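PDB 2HJS: USG-1 protein homolog from Pseudomonas aeruginosa, which probably binds NAD or NADP and acts as an oxidoreductase on aldehyde or oxo groups, as a dimeric relative of aspartate-semialdehyde dehydrogenase. Local coordinates for residues L7-V12 / L71-A76; L36-S41 / S54-G59; C93-L98 / P125-S130. All coordinates share one frame; numbering follows the deposited sequence.

Contact 1: residues L7-V12 / L71-A76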
loop_
_atom_site.group_PDB
_atom_site.type_symbol
_atom_site.label_atom_id
_atom_site.label_comp_id
_atom_site.label_asym_id
_atom_site.label_seq_id
_atom_site.Cartn_x
_atom_site.Cartn_y
_atom_site.Cartn_z
ATOM N N LEU A 7 -32.261 -30.121 3.251
ATOM C CA LEU A 7 -31.032 -29.525 3.786
ATOM C C LEU A 7 -31.280 -28.298 4.665
ATOM O O LEU A 7 -31.696 -27.266 4.173
ATOM C CB LEU A 7 -30.050 -29.185 2.665
ATOM C CG LEU A 7 -28.807 -28.394 3.089
ATOM C CD1 LEU A 7 -27.916 -29.161 4.060
ATOM C CD2 LEU A 7 -28.057 -28.036 1.866
ATOM N N ASN A 8 -31.000 -28.422 5.969
ATOM C CA ASN A 8 -31.193 -27.324 6.884
ATOM C C ASN A 8 -29.907 -26.692 7.211
ATOM O O ASN A 8 -28.878 -27.366 7.411
ATOM C CB ASN A 8 -31.869 -27.784 8.162
ATOM C CG ASN A 8 -33.279 -28.265 7.922
ATOM O OD1 ASN A 8 -33.977 -27.774 7.051
ATOM N ND2 ASN A 8 -33.692 -29.234 8.688
ATOM N N VAL A 9 -29.957 -25.364 7.246
ATOM C CA VAL A 9 -28.773 -24.594 7.289
ATOM C C VAL A 9 -28.888 -23.695 8.505
ATOM O O VAL A 9 -29.972 -23.175 8.808
ATOM C CB VAL A 9 -28.626 -23.800 5.973
ATOM C CG1 VAL A 9 -27.481 -22.841 6.047
ATOM C CG2 VAL A 9 -28.457 -24.769 4.795
ATOM N N ALA A 10 -27.784 -23.571 9.226
ATOM C CA ALA A 10 -27.613 -22.548 10.246
ATOM C C ALA A 10 -26.575 -21.545 9.750
ATOM O O ALA A 10 -25.608 -21.940 9.116
ATOM C CB ALA A 10 -27.134 -23.175 11.539
ATOM N N VAL A 11 -26.781 -20.260 10.032
ATOM C CA VAL A 11 -25.725 -19.252 9.865
ATOM C C VAL A 11 -25.425 -18.634 11.226
ATOM O O VAL A 11 -26.237 -17.889 11.779
ATOM C CB VAL A 11 -26.068 -18.151 8.823
ATOM C CG1 VAL A 11 -24.952 -17.079 8.743
ATOM C CG2 VAL A 11 -26.328 -18.775 7.441
ATOM N N VAL A 12 -24.245 -18.971 11.740
ATOM C CA VAL A 12 -23.737 -18.491 13.020
ATOM C C VAL A 12 -22.995 -17.196 12.769
ATOM O O VAL A 12 -22.140 -17.126 11.884
ATOM C CB VAL A 12 -22.852 -19.577 13.670
ATOM C CG1 VAL A 12 -22.271 -19.097 14.979
ATOM C CG2 VAL A 12 -23.705 -20.847 13.924
ATOM N N LEU A 71 -26.040 -28.451 7.598
ATOM C CA LEU A 71 -24.890 -27.603 7.242
ATOM C C LEU A 71 -24.903 -26.286 8.054
ATOM O O LEU A 71 -25.983 -25.716 8.262
ATOM C CB LEU A 71 -24.892 -27.274 5.731
ATOM C CG LEU A 71 -23.799 -26.338 5.143
ATOM C CD1 LEU A 71 -22.359 -26.918 5.300
ATOM C CD2 LEU A 71 -24.080 -26.066 3.663
ATOM N N ALA A 72 -23.711 -25.811 8.501
ATOM C CA ALA A 72 -23.582 -24.562 9.264
ATOM C C ALA A 72 -22.431 -23.719 8.736
ATOM O O ALA A 72 -21.306 -24.205 8.569
ATOM C CB ALA A 72 -23.401 -24.811 10.742
ATOM N N PHE A 73 -22.736 -22.454 8.462
ATOM C CA PHE A 73 -21.710 -21.472 8.154
ATOM C C PHE A 73 -21.389 -20.736 9.434
ATOM O O PHE A 73 -22.283 -20.105 10.018
ATOM C CB PHE A 73 -22.241 -20.491 7.126
ATOM C CG PHE A 73 -22.555 -21.122 5.797
ATOM C CD1 PHE A 73 -21.544 -21.297 4.836
ATOM C CD2 PHE A 73 -23.856 -21.535 5.493
ATOM C CE1 PHE A 73 -21.828 -21.865 3.588
ATOM C CE2 PHE A 73 -24.159 -22.121 4.239
ATOM C CZ PHE A 73 -23.142 -22.271 3.278
ATOM N N PHE A 74 -20.134 -20.823 9.880
ATOM C CA PHE A 74 -19.689 -20.085 11.053
ATOM C C PHE A 74 -18.982 -18.804 10.594
ATOM O O PHE A 74 -17.827 -18.833 10.185
ATOM C CB PHE A 74 -18.767 -20.947 11.928
ATOM C CG PHE A 74 -19.491 -21.837 12.915
ATOM C CD1 PHE A 74 -20.259 -22.922 12.483
ATOM C CD2 PHE A 74 -19.391 -21.598 14.288
ATOM C CE1 PHE A 74 -20.945 -23.741 13.408
ATOM C CE2 PHE A 74 -20.048 -22.418 15.211
ATOM C CZ PHE A 74 -20.832 -23.481 14.770
ATOM N N ALA A 75 -19.708 -17.694 10.653
ATOM C CA ALA A 75 -19.209 -16.392 10.253
ATOM C C ALA A 75 -19.154 -15.467 11.469
ATOM O O ALA A 75 -19.359 -14.259 11.348
ATOM C CB ALA A 75 -20.121 -15.799 9.161
ATOM N N ALA A 76 -18.899 -16.036 12.646
ATOM C CA ALA A 76 -18.835 -15.255 13.891
ATOM C C ALA A 76 -17.389 -15.097 14.390
ATOM O O ALA A 76 -16.459 -15.552 13.741
ATOM C CB ALA A 76 -19.709 -15.901 14.961
#
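Val9 to Val12 and Leu71 to Phe74 run side by side as parallel strands, their axes 4.7 Å apart and only 13° from parallel, in register Val9 with Leu71 through Val12 with Phe74. They are the middle pair of the six parallel strands of the Rossmann-type nucleotide-binding domain, where the first strand of the chain lies between 36-40 and 71-74. Five N-H...O bonds alternate between the strands in the usual parallel ladder: Asn8 O takes Leu71 N, Leu71 O takes Ala10 N, Ala10 O takes Phe73 N, Phe73 O takes Val12 N, and Val12 O takes Ala75 N. The last of these, 2.8 Å from Ala75 N to Val12 O, carries the pairing past the end of strand 71-74.

On the face that bears Val9, Val11, Leu71 and Phe73, Val11 and Phe73 pack beneath helix 17-28, where Leu22 meets both. The Phe73 ring presents an edge to the neighbouring strand: Val9 CG1 lies near the ring plane, 3.9 Å from Phe73 CE2. Valine suits this place because branching at CB favours the extended backbone of a strand, while its CG1, anti to the backbone N (chi1 173°), meets the ring edge.

The other face begins small. Ala10 CB and Ala72 CB sit 4.2 Å apart, and Leu39 of the next strand packs against Ala10. Further on, Val12 and Phe74 lie alongside each other and point the same way. Phe74 offers one ring face to the valine, whose two methyls share the contact: CG1 approaches Phe74 CD2, while Val12 CG2 stands over the ring centre in a CH-pi contact, 4.0 Å from the centroid and 10° off the normal.

Contact 2: residues L36-S41 / S54-G59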
loop_
_atom_site.group_PDB
_atom_site.type_symbol
_atom_site.label_atom_id
_atom_site.label_comp_id
_atom_site.label_asym_id
_atom_site.label_seq_id
_atom_site.Cartn_x
_atom_site.Cartn_y
_atom_site.Cartn_z
ATOM N N LEU A 36 -33.827 -22.369 7.367
ATOM C CA LEU A 36 -32.686 -21.534 7.677
ATOM C C LEU A 36 -32.780 -21.026 9.117
ATOM O O LEU A 36 -33.804 -20.473 9.517
ATOM C CB LEU A 36 -32.584 -20.356 6.700
ATOM C CG LEU A 36 -31.450 -19.350 6.919
ATOM C CD1 LEU A 36 -30.049 -19.990 6.922
ATOM C CD2 LEU A 36 -31.498 -18.170 5.937
ATOM N N HIS A 37 -31.696 -21.196 9.872
ATOM C CA HIS A 37 -31.625 -20.730 11.243
ATOM C C HIS A 37 -30.492 -19.727 11.382
ATOM O O HIS A 37 -29.325 -20.058 11.128
ATOM C CB HIS A 37 -31.399 -21.916 12.191
ATOM C CG HIS A 37 -32.463 -22.957 12.111
ATOM N ND1 HIS A 37 -33.691 -22.803 12.718
ATOM C CD2 HIS A 37 -32.502 -24.154 11.480
ATOM C CE1 HIS A 37 -34.440 -23.866 12.474
ATOM N NE2 HIS A 37 -33.740 -24.704 11.731
ATOM N N LEU A 38 -30.841 -18.506 11.773
ATOM C CA LEU A 38 -29.884 -17.433 11.989
ATOM C C LEU A 38 -29.484 -17.343 13.462
ATOM O O LEU A 38 -30.327 -17.257 14.332
ATOM C CB LEU A 38 -30.477 -16.104 11.521
ATOM C CG LEU A 38 -31.008 -16.013 10.085
ATOM C CD1 LEU A 38 -31.391 -14.575 9.711
ATOM C CD2 LEU A 38 -30.004 -16.560 9.096
ATOM N N LEU A 39 -28.187 -17.355 13.742
ATOM C CA LEU A 39 -27.734 -17.364 15.122
ATOM C C LEU A 39 -26.673 -16.337 15.370
ATOM O O LEU A 39 -25.917 -15.994 14.473
ATOM C CB LEU A 39 -27.224 -18.753 15.509
ATOM C CG LEU A 39 -28.222 -19.884 15.266
ATOM C CD1 LEU A 39 -27.472 -21.184 15.127
ATOM C CD2 LEU A 39 -29.291 -19.948 16.384
ATOM N N ALA A 40 -26.624 -15.851 16.601
ATOM C CA ALA A 40 -25.580 -14.930 17.035
ATOM C C ALA A 40 -25.364 -15.098 18.535
ATOM O O ALA A 40 -26.021 -15.910 19.158
ATOM C CB ALA A 40 -25.960 -13.504 16.701
ATOM N N SER A 41 -24.438 -14.337 19.108
ATOM C CA SER A 41 -24.239 -14.323 20.556
ATOM C C SER A 41 -25.416 -13.633 21.229
ATOM O O SER A 41 -26.050 -12.768 20.621
ATOM C CB SER A 41 -22.930 -13.627 20.908
ATOM O OG SER A 41 -21.827 -14.405 20.460
ATOM N N SER A 54 -39.161 -12.479 3.507
ATOM C CA SER A 54 -39.709 -12.769 4.819
ATOM C C SER A 54 -38.751 -12.278 5.927
ATOM O O SER A 54 -37.628 -11.845 5.648
ATOM C CB SER A 54 -40.048 -14.257 4.931
ATOM O OG SER A 54 -38.928 -15.039 5.259
ATOM N N SER A 55 -39.207 -12.341 7.172
ATOM C CA SER A 55 -38.494 -11.782 8.312
ATOM C C SER A 55 -38.196 -12.865 9.360
ATOM O O SER A 55 -39.114 -13.499 9.886
ATOM C CB SER A 55 -39.330 -10.636 8.898
ATOM O OG SER A 55 -38.838 -10.208 10.149
ATOM N N LEU A 56 -36.911 -13.071 9.656
ATOM C CA LEU A 56 -36.460 -14.172 10.530
ATOM C C LEU A 56 -35.899 -13.686 11.868
ATOM O O LEU A 56 -35.158 -12.711 11.908
ATOM C CB LEU A 56 -35.364 -14.988 9.818
ATOM C CG LEU A 56 -35.741 -16.043 8.774
ATOM C CD1 LEU A 56 -36.548 -15.442 7.632
ATOM C CD2 LEU A 56 -34.503 -16.679 8.220
ATOM N N ARG A 57 -36.223 -14.375 12.963
ATOM C CA ARG A 57 -35.647 -14.020 14.266
ATOM C C ARG A 57 -34.233 -14.603 14.423
ATOM O O ARG A 57 -34.020 -15.783 14.149
ATOM C CB ARG A 57 -36.554 -14.499 15.406
ATOM C CG ARG A 57 -36.197 -13.928 16.781
ATOM C CD ARG A 57 -37.087 -14.540 17.880
ATOM N NE ARG A 57 -36.599 -14.226 19.232
ATOM C CZ ARG A 57 -35.592 -14.855 19.859
ATOM N NH1 ARG A 57 -34.933 -15.864 19.272
ATOM N NH2 ARG A 57 -35.242 -14.473 21.089
ATOM N N VAL A 58 -33.270 -13.788 14.850
ATOM C CA VAL A 58 -31.917 -14.298 15.155
ATOM C C VAL A 58 -31.964 -14.941 16.548
ATOM O O VAL A 58 -32.393 -14.297 17.506
ATOM C CB VAL A 58 -30.846 -13.177 15.121
ATOM C CG1 VAL A 58 -29.485 -13.713 15.530
ATOM C CG2 VAL A 58 -30.771 -12.534 13.727
ATOM N N GLY A 59 -31.544 -16.205 16.644
ATOM C CA GLY A 59 -31.521 -16.950 17.908
ATOM C C GLY A 59 -30.145 -16.963 18.550
ATOM O O GLY A 59 -29.160 -16.588 17.918
HETATM O O HOH W 1 -33.486 -17.683 12.466
#
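Leu39 is paired with Gly59, which bonds to Leu38 and Ala40 on either side of it in the sequence, where strand 36-40 meets strand 54-60, a parallel pair near the margin of the Rossmann-type sheet. The 36-40 and 54-57 strand axes diverge by 47°, so direct pairing is confined to one end. There Gly59 N donates to Leu38 O at 2.8 Å, nearly straight at 167°, and Gly59 O accepts from Ala40 N at 3.0 Å. Its carbonyl also receives a CA-H...O contact from Leu39. Glycine suits the position because Leu39 CD2 lies 3.7 Å from Gly59 O, close to where a side chain would start.

Towards Leu36 the strands splay, and a water takes over the ladder. It accepts from Leu38 N at 2.9 Å and donates to Arg57 O. His37 bonds through its backbone to Val9 and Val11, and Leu39 to Val11 and residues after strand 9-12; Leu36 N bonds to a bound dioxane, probably from the crystallisation liquor.

Leucines fill the widening wedge. Leu38 and Leu56 cross at about a right angle, Leu38 CD1 resting against Leu56 CB, and Leu56 CD2 also meets Leu36 CD2. At the narrow end, Val58 CG1 touches Ala40 CB at 3.7 Å.

Contact 3: residues C93-L98 / P125-S130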
loop_
_atom_site.group_PDB
_atom_site.type_symbol
_atom_site.label_atom_id
_atom_site.label_comp_id
_atom_site.label_asym_id
_atom_site.label_seq_id
_atom_site.Cartn_x
_atom_site.Cartn_y
_atom_site.Cartn_z
ATOM N N CYS A 93 -23.688 -32.133 11.847
ATOM C CA CYS A 93 -23.780 -30.959 11.037
ATOM C C CYS A 93 -22.410 -30.618 10.414
ATOM O O CYS A 93 -21.409 -30.495 11.122
ATOM C CB CYS A 93 -24.370 -29.827 11.907
ATOM S SG CYS A 93 -24.293 -28.167 11.089
ATOM N N SER A 94 -22.362 -30.486 9.084
ATOM C CA SER A 94 -21.130 -30.150 8.404
ATOM C C SER A 94 -20.868 -28.667 8.650
ATOM O O SER A 94 -21.794 -27.851 8.658
ATOM C CB SER A 94 -21.245 -30.405 6.906
ATOM O OG SER A 94 -21.068 -31.766 6.590
ATOM N N VAL A 95 -19.615 -28.308 8.858
ATOM C CA VAL A 95 -19.308 -26.939 9.255
ATOM C C VAL A 95 -18.376 -26.304 8.275
ATOM O O VAL A 95 -17.340 -26.884 7.916
ATOM C CB VAL A 95 -18.719 -26.892 10.683
ATOM C CG1 VAL A 95 -18.278 -25.481 11.055
ATOM C CG2 VAL A 95 -19.737 -27.402 11.681
ATOM N N ILE A 96 -18.728 -25.099 7.842
ATOM C CA ILE A 96 -17.775 -24.258 7.141
ATOM C C ILE A 96 -17.469 -23.049 8.028
ATOM O O ILE A 96 -18.348 -22.215 8.263
ATOM C CB ILE A 96 -18.287 -23.820 5.763
ATOM C CG1 ILE A 96 -18.411 -25.030 4.834
ATOM C CG2 ILE A 96 -17.345 -22.767 5.112
ATOM C CD1 ILE A 96 -19.409 -24.775 3.736
ATOM N N ASP A 97 -16.234 -22.970 8.527
ATOM C CA ASP A 97 -15.861 -21.943 9.482
ATOM C C ASP A 97 -15.038 -20.843 8.815
ATOM O O ASP A 97 -13.955 -21.099 8.326
ATOM C CB ASP A 97 -15.047 -22.573 10.619
ATOM C CG ASP A 97 -14.549 -21.540 11.645
ATOM O OD1 ASP A 97 -15.129 -20.429 11.737
ATOM O OD2 ASP A 97 -13.556 -21.842 12.357
ATOM N N LEU A 98 -15.554 -19.618 8.800
ATOM C CA LEU A 98 -14.881 -18.531 8.115
ATOM C C LEU A 98 -13.829 -17.831 9.006
ATOM O O LEU A 98 -13.100 -16.992 8.530
ATOM C CB LEU A 98 -15.895 -17.519 7.580
ATOM C CG LEU A 98 -16.849 -17.956 6.426
ATOM C CD1 LEU A 98 -18.012 -18.930 6.838
ATOM C CD2 LEU A 98 -17.458 -16.755 5.810
ATOM N N PRO A 125 -19.817 -36.078 8.309
ATOM C CA PRO A 125 -19.831 -34.589 8.376
ATOM C C PRO A 125 -18.476 -33.871 8.235
ATOM O O PRO A 125 -17.485 -34.267 8.846
ATOM C CB PRO A 125 -20.455 -34.291 9.745
ATOM C CG PRO A 125 -20.415 -35.612 10.509
ATOM C CD PRO A 125 -20.412 -36.712 9.517
ATOM N N PHE A 126 -18.443 -32.815 7.420
ATOM C CA PHE A 126 -17.215 -32.091 7.151
ATOM C C PHE A 126 -16.967 -31.015 8.210
ATOM O O PHE A 126 -17.889 -30.551 8.891
ATOM C CB PHE A 126 -17.235 -31.492 5.737
ATOM C CG PHE A 126 -17.421 -32.518 4.632
ATOM C CD1 PHE A 126 -16.325 -33.138 4.047
ATOM C CD2 PHE A 126 -18.702 -32.865 4.183
ATOM C CE1 PHE A 126 -16.489 -34.071 3.029
ATOM C CE2 PHE A 126 -18.881 -33.818 3.161
ATOM C CZ PHE A 126 -17.773 -34.415 2.582
ATOM N N LEU A 127 -15.704 -30.660 8.385
ATOM C CA LEU A 127 -15.348 -29.496 9.173
ATOM C C LEU A 127 -14.196 -28.785 8.475
ATOM O O LEU A 127 -13.039 -29.225 8.524
ATOM C CB LEU A 127 -15.028 -29.890 10.621
ATOM C CG LEU A 127 -14.403 -28.820 11.529
ATOM C CD1 LEU A 127 -15.269 -27.555 11.617
ATOM C CD2 LEU A 127 -14.124 -29.385 12.920
ATOM N N LEU A 128 -14.530 -27.692 7.791
ATOM C CA LEU A 128 -13.600 -27.042 6.886
ATOM C C LEU A 128 -13.528 -25.592 7.233
ATOM O O LEU A 128 -14.479 -25.044 7.790
ATOM C CB LEU A 128 -14.095 -27.155 5.444
ATOM C CG LEU A 128 -14.496 -28.570 5.017
ATOM C CD1 LEU A 128 -15.411 -28.514 3.818
ATOM C CD2 LEU A 128 -13.254 -29.414 4.764
ATOM N N SER A 129 -12.404 -24.966 6.879
ATOM C CA SER A 129 -12.269 -23.523 6.998
ATOM C C SER A 129 -12.418 -22.877 5.626
ATOM O O SER A 129 -11.921 -23.382 4.615
ATOM C CB SER A 129 -10.910 -23.131 7.613
ATOM O OG SER A 129 -10.812 -23.579 8.957
ATOM N N SER A 130 -13.098 -21.753 5.588
ATOM C CA SER A 130 -13.019 -20.918 4.402
ATOM C C SER A 130 -12.018 -19.785 4.727
ATOM O O SER A 130 -12.167 -19.123 5.749
ATOM C CB SER A 130 -14.417 -20.419 4.039
ATOM O OG SER A 130 -14.459 -19.902 2.733
HETATM O O HOH W 2 -11.458 -23.014 11.420
#
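Pro125 and Phe126 meet Ser94 at the start of a parallel strand pair, 94-97 with 127-129, which ends the Rossmann-type sheet as a beta-alpha-beta unit by way of helix 112-115. Pro125, preceded by a cis peptide bond, sets its CB beside Ser94 OG and Cys93 O.

Phe126 comes next. Its N donates to Ser94 OG at 2.9 Å, a side-chain oxygen thus extending the backbone ladder by one rung. Ser94 OG, anti to its own carbonyl carbon (chi1 -80°), also lies at the edge of the Phe126 ring, 3.5 Å from CD2. Phe126 O then accepts from Val95 N, which stands 42° out of the carbonyl plane.

Leu127 lies alongside Val95, both pointing the same way, and its CD1 comes 3.6 Å from Val95 CB. These branched apolar groups pack beneath helix 78-90, where Ala85 and Ala88 touch Val95.

Leu128 is gripped at both backbone ends: its N donates to Val95 O, and its O receives Asp97 N at 2.8 Å in a bond of 171°.

Ser129 brings its CA to Asp97 O and shares a bridging water with Asp97 across the strands. Both polar side chains have protein partners too, Ala107 O for Ser129 OG, and Ser81 and Ser99 for the carboxylate, so their burial is compensated.

Ser130 N closes the ladder on Asp97 O. The small Ser130 side chain fits under helix 317-336, whose Ala326 touches it, and Ser130 CB meets Ile96 CG2 at 3.9 Å.

How the contacts relate
All three contacts belong to one sheet, ordered 54-60, 36-40, 9-12, 71-74, 94-97, 127-129 through its parallel part. Contact 1 occupies the middle; contact 2 lies on one flank, their centres about 10 Å apart, and contact 3 on the other, its centre about 9 Å from that of contact 1. Probable backbone hydrogen bonds link them: Val11 N to His37 O on one side, Phe74 N to Ile96 O on the other. Contacts 2 and 3 do not touch, their centres being about 19 Å apart. Along the chain, contact 2 falls wholly between the two strands of contact 1, and contact 3 follows. The sheet thus grows outward in both directions from strand 9-12, as in dinucleotide-binding Rossmann domains, consistent with the presumed NAD-binding role.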